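Local coordinates for protein AxyAgu115A (Amphibacillus xylanus NBRC 15112, PDB 6NPS) that probably hydrolyses alpha-linked glucuronic acid side groups of glucuronoxylan, as a family GH115 alpha-glucuronidase, at residues 583-595 with 649-661. The protein carries 3 engineered substitutions. Residues are numbered along the deposited sequence; the frame is centred on the assembly and turned at random.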
loop_
_atom_site.group_PDB
_atom_site.type_symbol
_atom_site.label_atom_id
_atom_site.label_comp_id
_atom_site.label_asym_id
_atom_site.label_seq_id
_atom_site.Cartn_x
_atom_site.Cartn_y
_atom_site.Cartn_z
ATOM N N LYS A 583 13.136 16.277 4.115
ATOM C CA LYS A 583 13.976 15.498 3.208
ATOM C C LYS A 583 13.827 14.007 3.456
ATOM O O LYS A 583 13.746 13.209 2.511
ATOM C CB LYS A 583 15.419 15.927 3.391
ATOM C CG LYS A 583 16.467 15.107 2.634
ATOM C CD LYS A 583 17.845 15.722 2.950
ATOM C CE LYS A 583 19.018 14.939 2.348
ATOM N NZ LYS A 583 20.267 15.474 3.027
ATOM N N MET A 584 13.826 13.616 4.725
ATOM C CA MET A 584 13.690 12.215 5.092
ATOM C C MET A 584 12.456 11.608 4.457
ATOM O O MET A 584 12.512 10.516 3.889
ATOM C CB MET A 584 13.603 12.073 6.611
ATOM C CG MET A 584 13.402 10.619 7.060
ATOM S SD MET A 584 13.283 10.552 8.887
ATOM C CE MET A 584 11.653 11.231 9.133
ATOM N N TRP A 585 11.323 12.295 4.580
ATOM C CA TRP A 585 10.070 11.763 4.054
ATOM C C TRP A 585 10.021 11.790 2.532
ATOM O O TRP A 585 9.408 10.915 1.921
ATOM C CB TRP A 585 8.900 12.550 4.624
ATOM C CG TRP A 585 8.606 12.187 6.072
ATOM C CD1 TRP A 585 8.686 13.014 7.155
ATOM C CD2 TRP A 585 8.155 10.921 6.553
ATOM N NE1 TRP A 585 8.305 12.336 8.291
ATOM C CE2 TRP A 585 7.980 11.047 7.953
ATOM C CE3 TRP A 585 7.879 9.682 5.928
ATOM C CZ2 TRP A 585 7.538 9.989 8.760
ATOM C CZ3 TRP A 585 7.447 8.628 6.724
ATOM C CH2 TRP A 585 7.268 8.790 8.134
ATOM N N LEU A 586 10.552 12.848 1.917
ATOM C CA LEU A 586 10.602 12.931 0.469
ATOM C C LEU A 586 11.470 11.816 -0.114
ATOM O O LEU A 586 11.081 11.184 -1.101
ATOM C CB LEU A 586 11.125 14.301 0.044
ATOM C CG LEU A 586 10.185 15.461 0.375
ATOM C CD1 LEU A 586 10.946 16.757 0.156
ATOM C CD2 LEU A 586 8.986 15.416 -0.479
ATOM N N LEU A 587 12.639 11.558 0.489
ATOM C CA LEU A 587 13.456 10.402 0.084
ATOM C C LEU A 587 12.736 9.082 0.311
ATOM O O LEU A 587 12.912 8.125 -0.460
ATOM C CB LEU A 587 14.801 10.411 0.846
ATOM C CG LEU A 587 15.744 11.547 0.482
ATOM C CD1 LEU A 587 16.852 11.582 1.488
ATOM C CD2 LEU A 587 16.386 11.364 -0.993
ATOM N N ASN A 588 11.988 8.964 1.419
ATOM C CA ASN A 588 11.224 7.749 1.662
ATOM C C ASN A 588 10.194 7.528 0.551
ATOM O O ASN A 588 9.939 6.380 0.143
ATOM C CB ASN A 588 10.553 7.840 3.061
ATOM C CG ASN A 588 9.841 6.560 3.489
ATOM O OD1 ASN A 588 8.888 6.625 4.277
ATOM N ND2 ASN A 588 10.317 5.401 3.036
ATOM N N GLY A 589 9.568 8.606 0.080
ATOM C CA GLY A 589 8.671 8.486 -1.063
ATOM C C GLY A 589 9.374 7.976 -2.320
ATOM O O GLY A 589 8.853 7.104 -3.010
ATOM N N LYS A 590 10.567 8.492 -2.619
ATOM C CA LYS A 590 11.316 7.961 -3.768
ATOM C C LYS A 590 11.716 6.509 -3.545
ATOM O O LYS A 590 11.627 5.693 -4.473
ATOM C CB LYS A 590 12.551 8.812 -4.033
ATOM C CG LYS A 590 12.233 10.253 -4.479
ATOM C CD LYS A 590 13.537 11.063 -4.633
ATOM C CE LYS A 590 14.416 10.385 -5.611
ATOM N NZ LYS A 590 14.839 11.381 -6.602
ATOM N N ASN A 591 12.109 6.168 -2.303
ATOM C CA ASN A 591 12.520 4.807 -1.965
ATOM C C ASN A 591 11.388 3.826 -2.206
ATOM O O ASN A 591 11.557 2.793 -2.871
ATOM C CB ASN A 591 12.972 4.760 -0.494
ATOM C CG ASN A 591 12.962 3.341 0.086
ATOM O OD1 ASN A 591 12.156 3.030 0.985
ATOM N ND2 ASN A 591 13.839 2.465 -0.436
ATOM N N LYS A 592 10.221 4.134 -1.651
ATOM C CA LYS A 592 9.057 3.276 -1.806
ATOM C C LYS A 592 8.666 3.118 -3.272
ATOM O O LYS A 592 8.298 2.028 -3.704
ATOM C CB LYS A 592 7.902 3.874 -1.013
ATOM C CG LYS A 592 6.588 3.117 -1.050
ATOM C CD LYS A 592 5.578 3.830 -0.115
ATOM C CE LYS A 592 4.180 3.222 -0.159
ATOM N NZ LYS A 592 3.268 4.003 -1.035
ATOM N N TYR A 593 8.669 4.215 -4.031
ATOM C CA TYR A 593 8.238 4.169 -5.428
ATOM C C TYR A 593 9.211 3.342 -6.271
ATOM O O TYR A 593 8.795 2.540 -7.122
ATOM C CB TYR A 593 8.127 5.606 -5.966
ATOM C CG TYR A 593 7.783 5.728 -7.440
ATOM C CD1 TYR A 593 6.457 5.839 -7.865
ATOM C CD2 TYR A 593 8.779 5.718 -8.405
ATOM C CE1 TYR A 593 6.137 5.974 -9.229
ATOM C CE2 TYR A 593 8.473 5.833 -9.776
ATOM C CZ TYR A 593 7.144 5.956 -10.172
ATOM O OH TYR A 593 6.836 6.065 -11.515
ATOM N N ALA A 594 10.512 3.549 -6.072
ATOM C CA ALA A 594 11.500 2.764 -6.809
ATOM C C ALA A 594 11.428 1.295 -6.427
ATOM O O ALA A 594 11.622 0.402 -7.277
ATOM C CB ALA A 594 12.899 3.309 -6.535
ATOM N N ALA A 595 11.101 1.006 -5.176
ATOM C CA ALA A 595 11.080 -0.395 -4.751
ATOM C C ALA A 595 9.913 -1.171 -5.363
ATOM O O ALA A 595 10.067 -2.349 -5.690
ATOM C CB ALA A 595 11.029 -0.498 -3.230
ATOM N N GLU A 649 1.162 6.198 19.089
ATOM C CA GLU A 649 1.317 5.250 17.982
ATOM C C GLU A 649 2.002 5.878 16.771
ATOM O O GLU A 649 1.865 5.377 15.647
ATOM C CB GLU A 649 -0.025 4.634 17.589
ATOM C CG GLU A 649 -0.561 3.779 18.756
ATOM C CD GLU A 649 -1.961 3.211 18.564
ATOM O OE1 GLU A 649 -2.845 3.923 18.044
ATOM O OE2 GLU A 649 -2.185 2.051 18.984
ATOM N N ASN A 650 2.791 6.935 16.966
ATOM C CA ASN A 650 3.415 7.506 15.777
ATOM C C ASN A 650 4.477 6.549 15.264
ATOM O O ASN A 650 4.922 5.629 15.976
ATOM C CB ASN A 650 4.020 8.887 16.051
ATOM C CG ASN A 650 5.226 8.822 16.994
ATOM O OD1 ASN A 650 5.179 8.153 18.007
ATOM N ND2 ASN A 650 6.292 9.557 16.669
ATOM N N LYS A 651 4.835 6.721 13.990
ATOM C CA LYS A 651 5.662 5.698 13.358
ATOM C C LYS A 651 6.718 6.312 12.452
ATOM O O LYS A 651 6.474 7.293 11.737
ATOM C CB LYS A 651 4.810 4.705 12.557
ATOM C CG LYS A 651 3.954 3.805 13.472
ATOM C CD LYS A 651 2.980 2.960 12.674
ATOM C CE LYS A 651 2.079 2.143 13.629
ATOM N NZ LYS A 651 1.092 2.992 14.364
ATOM N N ASN A 652 7.891 5.687 12.476
ATOM C CA ASN A 652 9.005 6.089 11.627
ATOM C C ASN A 652 8.774 5.679 10.164
ATOM O O ASN A 652 7.901 4.849 9.866
ATOM C CB ASN A 652 10.283 5.448 12.167
ATOM C CG ASN A 652 10.877 6.242 13.303
ATOM O OD1 ASN A 652 10.669 7.447 13.381
ATOM N ND2 ASN A 652 11.608 5.578 14.189
ATOM N N PRO A 653 9.554 6.239 9.234
ATOM C CA PRO A 653 9.507 5.754 7.836
ATOM C C PRO A 653 9.801 4.269 7.774
ATOM O O PRO A 653 10.653 3.755 8.505
ATOM C CB PRO A 653 10.620 6.551 7.135
ATOM C CG PRO A 653 10.873 7.732 8.027
ATOM C CD PRO A 653 10.527 7.337 9.426
ATOM N N VAL A 654 9.076 3.571 6.909
ATOM C CA VAL A 654 9.345 2.168 6.652
ATOM C C VAL A 654 10.237 2.102 5.408
ATOM O O VAL A 654 9.917 2.712 4.379
ATOM C CB VAL A 654 8.044 1.382 6.432
ATOM C CG1 VAL A 654 8.365 -0.094 6.048
ATOM C CG2 VAL A 654 7.160 1.426 7.695
ATOM N N LEU A 655 11.358 1.397 5.499
ATOM C CA LEU A 655 12.309 1.359 4.383
ATOM C C LEU A 655 11.984 0.169 3.500
ATOM O O LEU A 655 11.720 -0.925 4.008
ATOM C CB LEU A 655 13.745 1.196 4.876
ATOM C CG LEU A 655 14.178 2.175 5.961
ATOM C CD1 LEU A 655 15.589 1.837 6.358
ATOM C CD2 LEU A 655 14.089 3.572 5.399
ATOM N N SER A 656 12.058 0.359 2.182
ATOM C CA SER A 656 11.823 -0.739 1.253
ATOM C C SER A 656 13.160 -1.112 0.639
ATOM O O SER A 656 13.899 -0.224 0.209
ATOM C CB SER A 656 10.857 -0.335 0.147
ATOM O OG SER A 656 9.555 -0.066 0.653
ATOM N N TYR A 657 13.476 -2.399 0.608
ATOM C CA TYR A 657 14.673 -2.877 -0.066
ATOM C C TYR A 657 14.303 -3.850 -1.174
ATOM O O TYR A 657 13.360 -4.624 -1.054
ATOM C CB TYR A 657 15.648 -3.567 0.887
ATOM C CG TYR A 657 16.382 -2.600 1.772
ATOM C CD1 TYR A 657 15.810 -2.182 2.990
ATOM C CD2 TYR A 657 17.626 -2.114 1.432
ATOM C CE1 TYR A 657 16.469 -1.314 3.837
ATOM C CE2 TYR A 657 18.309 -1.219 2.279
ATOM C CZ TYR A 657 17.712 -0.835 3.486
ATOM O OH TYR A 657 18.330 0.024 4.352
ATOM N N VAL A 658 15.086 -3.836 -2.242
ATOM C CA VAL A 658 14.776 -4.612 -3.446
ATOM C C VAL A 658 15.731 -5.785 -3.526
ATOM O O VAL A 658 16.891 -5.675 -3.110
ATOM C CB VAL A 658 14.886 -3.662 -4.656
ATOM C CG1 VAL A 658 15.090 -4.372 -5.933
ATOM C CG2 VAL A 658 13.627 -2.749 -4.690
ATOM N N LEU A 659 15.244 -6.915 -4.041
ATOM C CA LEU A 659 16.074 -8.062 -4.346
ATOM C C LEU A 659 16.189 -8.142 -5.871
ATOM O O LEU A 659 15.152 -8.193 -6.562
ATOM C CB LEU A 659 15.471 -9.357 -3.773
ATOM C CG LEU A 659 15.287 -9.323 -2.228
ATOM C CD1 LEU A 659 14.421 -10.480 -1.680
ATOM C CD2 LEU A 659 16.651 -9.337 -1.571
ATOM N N PRO A 660 17.401 -8.147 -6.440
ATOM C CA PRO A 660 17.540 -8.105 -7.917
ATOM C C PRO A 660 16.834 -9.256 -8.604
ATOM O O PRO A 660 16.850 -10.377 -8.134
ATOM C CB PRO A 660 19.053 -8.205 -8.145
ATOM C CG PRO A 660 19.692 -8.151 -6.790
ATOM C CD PRO A 660 18.666 -8.414 -5.736
ATOM N N VAL A 661 16.281 -8.993 -9.787
ATOM C CA VAL A 661 15.726 -10.095 -10.565
ATOM C C VAL A 661 16.839 -10.771 -11.369
ATOM O O VAL A 661 17.959 -10.262 -11.456
ATOM C CB VAL A 661 14.603 -9.609 -11.501
ATOM C CG1 VAL A 661 13.445 -9.008 -10.661
ATOM C CG2 VAL A 661 15.165 -8.585 -12.504
HETATM O O HOH W 1 7.047 4.965 5.238
HETATM O O HOH W 2 9.146 2.286 1.812
HETATM O O HOH W 3 7.666 -0.110 -1.779
#
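Strand 655-657, which pairs antiparallel with a strand of the second subunit and so carries the sheet across the dimer interface, is held here against the C-terminal part of helix 564-596. Asn591 and Ser656 make the central grip. The amide of Asn591 lies alongside the strand and bonds both backbone polar groups of one residue: Ser656 N donates to Asn591 OD1 at 2.9 Å, on a lone pair, and Asn591 ND2 donates to Ser656 O at 2.8 Å, nearly straight at 171° and in the amide plane. With CG anti to the backbone N (chi1 160°), the side chain reaches off the helix to the strand; its ND2 also donates to Ala602 O. A leucine here would probably leave the backbone N and O of Ser656 without their mates on the helix and weaken the hold on an interface strand. One turn back, Asn588 ND2 reaches Val654 O at 3.0 Å from above the carbonyl plane, while a water links Asn588 OD1 to Val654 N. A second water accepts a hydrogen bond from Ser656 OG and donates to Val654 O and Asn591 OD1. Toward the C-terminal end, Ala595 CB presses on Ser656 CB at 3.4 Å, tighter than usual, and touches Val658 CG2. At the other end Met584 CE, brought round by a bend at chi3 (74°), meets Pro653 CG at 3.8 Å, and the two share one face of the Trp585 ring, where Pro653 CG makes a CH-pi contact 3.9 Å from the centroid of the six-membered ring.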